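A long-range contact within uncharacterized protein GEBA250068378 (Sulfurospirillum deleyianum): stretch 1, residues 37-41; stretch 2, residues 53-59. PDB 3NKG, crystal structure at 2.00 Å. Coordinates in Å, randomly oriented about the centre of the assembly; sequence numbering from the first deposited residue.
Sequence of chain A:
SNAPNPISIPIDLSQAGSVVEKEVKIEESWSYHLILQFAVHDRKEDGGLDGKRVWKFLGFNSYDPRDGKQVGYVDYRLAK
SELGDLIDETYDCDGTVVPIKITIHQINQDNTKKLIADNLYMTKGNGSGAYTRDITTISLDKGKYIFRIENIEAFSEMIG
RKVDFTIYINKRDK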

ATOM      1  N   GLN A  37       0.930  -0.237  -4.623  1.00 20.51           N
ATOM      2  CA  GLN A  37       1.995  -0.137  -5.618  1.00 28.60           C
ATOM      3  C   GLN A  37       1.850   1.151  -6.407  1.00 29.35           C
ATOM      4  O   GLN A  37       0.787   1.401  -7.001  1.00 24.41           O
ATOM      5  CB  GLN A  37       1.932  -1.305  -6.601  1.00 28.89           C
ATOM      6  CG  GLN A  37       2.085  -2.675  -5.964  1.00 32.50           C
ATOM      7  CD  GLN A  37       2.081  -3.786  -7.002  1.00 39.05           C
ATOM      8  OE1 GLN A  37       1.049  -4.089  -7.607  1.00 36.98           O
ATOM      9  NE2 GLN A  37       3.242  -4.383  -7.226  1.00 43.79           N
ATOM     10  N   PHE A  38       2.923   1.945  -6.415  1.00 22.34           N
ATOM     11  CA  PHE A  38       2.952   3.256  -7.075  1.00 22.13           C
ATOM     12  C   PHE A  38       3.646   3.189  -8.431  1.00 26.51           C
ATOM     13  O   PHE A  38       4.771   2.697  -8.533  1.00 28.04           O
ATOM     14  CB  PHE A  38       3.717   4.248  -6.197  1.00 22.75           C
ATOM     15  CG  PHE A  38       3.051   4.521  -4.896  1.00 24.47           C
ATOM     16  CD1 PHE A  38       2.969   3.521  -3.919  1.00 23.96           C
ATOM     17  CD2 PHE A  38       2.434   5.747  -4.669  1.00 26.12           C
ATOM     18  CE1 PHE A  38       2.338   3.773  -2.732  1.00 24.97           C
ATOM     19  CE2 PHE A  38       1.809   6.007  -3.495  1.00 22.01           C
ATOM     20  CZ  PHE A  38       1.749   5.035  -2.514  1.00 19.51           C
ATOM     21  N   ALA A  39       2.983   3.685  -9.470  1.00 30.37           N
ATOM     22  CA  ALA A  39       3.640   3.848 -10.779  1.00 31.64           C
ATOM     23  C   ALA A  39       4.641   4.997 -10.770  1.00 30.33           C
ATOM     24  O   ALA A  39       4.463   5.993 -10.067  1.00 27.01           O
ATOM     25  CB  ALA A  39       2.625   4.055 -11.869  1.00 31.25           C
ATOM     26  N   VAL A  40       5.700   4.848 -11.560  1.00 29.82           N
ATOM     27  CA  VAL A  40       6.799   5.805 -11.581  1.00 31.93           C
ATOM     28  C   VAL A  40       7.266   5.940 -13.028  1.00 37.12           C
ATOM     29  O   VAL A  40       7.194   4.972 -13.790  1.00 37.53           O
ATOM     30  CB  VAL A  40       7.957   5.311 -10.686  1.00 31.54           C
ATOM     31  CG1 VAL A  40       9.130   6.244 -10.764  1.00 34.46           C
ATOM     32  CG2 VAL A  40       7.490   5.181  -9.220  1.00 32.83           C
ATOM     33  N   HIS A  41       7.709   7.130 -13.425  1.00 38.59           N
ATOM     34  CA  HIS A  41       8.254   7.306 -14.773  1.00 46.09           C
ATOM     35  C   HIS A  41       9.565   6.532 -14.942  1.00 45.26           C
ATOM     36  O   HIS A  41      10.406   6.507 -14.049  1.00 40.42           O
ATOM     37  CB  HIS A  41       8.472   8.785 -15.094  1.00 55.13           C
ATOM     38  CG  HIS A  41       7.203   9.572 -15.202  1.00 67.04           C
ATOM     39  ND1 HIS A  41       6.109   9.128 -15.915  1.00 76.36           N
ATOM     40  CD2 HIS A  41       6.860  10.782 -14.701  1.00 69.58           C
ATOM     41  CE1 HIS A  41       5.143  10.027 -15.838  1.00 75.07           C
ATOM     42  NE2 HIS A  41       5.573  11.042 -15.111  1.00 72.72           N
ATOM     43  N   ARG A  53      10.918  11.406  -6.131  1.00 29.63           N
ATOM     44  CA  ARG A  53       9.778  12.038  -5.467  1.00 32.76           C
ATOM     45  C   ARG A  53       8.909  10.976  -4.829  1.00 28.00           C
ATOM     46  O   ARG A  53       8.361  11.185  -3.748  1.00 19.61           O
ATOM     47  CB  ARG A  53       8.929  12.852  -6.428  1.00 33.68           C
ATOM     48  CG  ARG A  53       9.689  13.924  -7.173  1.00 43.89           C
ATOM     49  CD  ARG A  53       8.712  14.751  -7.982  1.00 56.44           C
ATOM     50  NE  ARG A  53       9.247  16.067  -8.290  1.00 69.00           N
ATOM     51  CZ  ARG A  53       9.494  16.496  -9.521  1.00 77.80           C
ATOM     52  NH1 ARG A  53       9.241  15.705 -10.560  1.00 79.61           N
ATOM     53  NH2 ARG A  53       9.980  17.716  -9.713  1.00 79.89           N
ATOM     54  N   VAL A  54       8.777   9.836  -5.507  1.00 25.96           N
ATOM     55  CA  VAL A  54       7.956   8.764  -4.965  1.00 29.49           C
ATOM     56  C   VAL A  54       8.628   8.135  -3.758  1.00 25.68           C
ATOM     57  O   VAL A  54       7.962   7.846  -2.768  1.00 20.36           O
ATOM     58  CB  VAL A  54       7.577   7.699  -6.004  1.00 28.51           C
ATOM     59  CG1 VAL A  54       6.925   6.513  -5.311  1.00 21.04           C
ATOM     60  CG2 VAL A  54       6.630   8.294  -7.047  1.00 35.46           C
ATOM     61  N   TRP A  55       9.941   7.916  -3.847  1.00 21.21           N
ATOM     62  CA  TRP A  55      10.704   7.500  -2.686  1.00 25.03           C
ATOM     63  C   TRP A  55      10.486   8.467  -1.503  1.00 22.08           C
ATOM     64  O   TRP A  55      10.229   8.064  -0.375  1.00 20.40           O
ATOM     65  CB  TRP A  55      12.178   7.486  -3.036  1.00 23.53           C
ATOM     66  CG  TRP A  55      12.956   6.595  -2.182  1.00 27.74           C
ATOM     67  CD1 TRP A  55      12.558   6.017  -1.007  1.00 27.46           C
ATOM     68  CD2 TRP A  55      14.291   6.146  -2.426  1.00 34.43           C
ATOM     69  NE1 TRP A  55      13.575   5.227  -0.505  1.00 36.64           N
ATOM     70  CE2 TRP A  55      14.647   5.297  -1.355  1.00 37.56           C
ATOM     71  CE3 TRP A  55      15.229   6.401  -3.437  1.00 36.45           C
ATOM     72  CZ2 TRP A  55      15.897   4.688  -1.278  1.00 40.58           C
ATOM     73  CZ3 TRP A  55      16.461   5.792  -3.360  1.00 41.90           C
ATOM     74  CH2 TRP A  55      16.788   4.951  -2.283  1.00 43.36           C
ATOM     75  N   LYS A  56      10.585   9.754  -1.772  1.00 23.48           N
ATOM     76  CA  LYS A  56      10.393  10.747  -0.719  1.00 23.69           C
ATOM     77  C   LYS A  56       9.039  10.563  -0.006  1.00 24.22           C
ATOM     78  O   LYS A  56       8.957  10.551   1.238  1.00 20.97           O
ATOM     79  CB  LYS A  56      10.503  12.158  -1.304  1.00 22.69           C
ATOM     80  CG  LYS A  56      10.089  13.256  -0.311  1.00 26.51           C
ATOM     81  CD  LYS A  56      10.290  14.641  -0.949  1.00 34.32           C
ATOM     82  CE  LYS A  56       9.341  15.685  -0.380  1.00 37.18           C
ATOM     83  NZ  LYS A  56       9.516  16.976  -1.125  1.00 45.50           N
ATOM     84  N   PHE A  57       7.983  10.414  -0.808  1.00 23.11           N
ATOM     85  CA  PHE A  57       6.610  10.206  -0.304  1.00 16.84           C
ATOM     86  C   PHE A  57       6.497   8.907   0.532  1.00 18.00           C
ATOM     87  O   PHE A  57       5.876   8.892   1.594  1.00 18.56           O
ATOM     88  CB  PHE A  57       5.636  10.146  -1.508  1.00 16.63           C
ATOM     89  CG  PHE A  57       4.185  10.074  -1.121  1.00 22.72           C
ATOM     90  CD1 PHE A  57       3.554   8.854  -0.946  1.00 24.93           C
ATOM     91  CD2 PHE A  57       3.450  11.242  -0.916  1.00 28.93           C
ATOM     92  CE1 PHE A  57       2.191   8.786  -0.578  1.00 26.13           C
ATOM     93  CE2 PHE A  57       2.100  11.194  -0.549  1.00 25.72           C
ATOM     94  CZ  PHE A  57       1.464   9.956  -0.379  1.00 22.79           C
ATOM     95  N   LEU A  58       7.040   7.803   0.013  1.00 14.40           N
ATOM     96  CA  LEU A  58       6.995   6.507   0.718  1.00 18.15           C
ATOM     97  C   LEU A  58       7.768   6.494   2.048  1.00 21.14           C
ATOM     98  O   LEU A  58       7.328   5.876   3.026  1.00 24.30           O
ATOM     99  CB  LEU A  58       7.538   5.384  -0.187  1.00 20.80           C
ATOM    100  CG  LEU A  58       6.651   5.002  -1.384  1.00 21.00           C
ATOM    101  CD1 LEU A  58       7.306   3.950  -2.292  1.00 22.14           C
ATOM    102  CD2 LEU A  58       5.300   4.520  -0.863  1.00 26.85           C
ATOM    103  N   GLY A  59       8.927   7.148   2.080  1.00 22.08           N
ATOM    104  CA  GLY A  59       9.808   7.066   3.233  1.00 21.58           C
ATOM    105  C   GLY A  59      10.918   6.038   3.032  1.00 24.84           C
ATOM    106  O   GLY A  59      10.976   5.384   1.993  1.00 25.12           O
TER

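The end of a strand and the loop after it pack here against the last turns of a helix. The contact is apolar: no hydrogen bond crosses between the stretches, and together they bury 225 Å².

Gln 37 takes no part. Its CA-to-CB bond points away from the helix, and its OE1 is hydrogen-bonded elsewhere in the structure. A polar side chain suits this partly exposed residue.

Phe 38 comes next, and its CA-to-CB bond points toward the helix. It is buried and carries the largest share of the contact. Its chi1 is m, and the side chain reaches three helix residues. CB of Phe 38 lies 4.0 Å from CG1 of Val 54. Further out, CE1 of Phe 38 approaches CD2 of Leu 58 at 3.6 Å, the closest pair in the contact. CE2 of Phe 38 lies 4.0 Å from CE1 of Phe 57. A long, flat, apolar side chain suits this place, because it can span from Val 54 to the next turn of the helix. The backbone hydrogen bond from Leu 58 N to Val 54 O, 2.9 Å, belongs to the helical turn that sets Val 54 and Leu 58 on one side. Val 54, Phe 57 and Leu 58 are buried; as apolar residues they can lie against the Phe 38 side chain with no polar side-chain group to satisfy.

Ala 39 turns its CA-to-CB bond away and is exposed. Its small side chain adds nothing across the gap; its carbonyl O lies 4.4 Å from CG2 of Val 54.

The CA-to-CB bond of Val 40 points toward the helix again. Its apolar side chain can meet Val 54 with a methyl: CG2 of Val 40 lies 3.9 Å from CG2 of Val 54. Val 54 thus touches both Phe 38 and Val 40, with CG1 nearest the first and CG2 nearest the second. The branched side chain of Val 54 suits this place, since its two methyls can meet two neighbours.

His 41 is exposed and makes no contact with the helix.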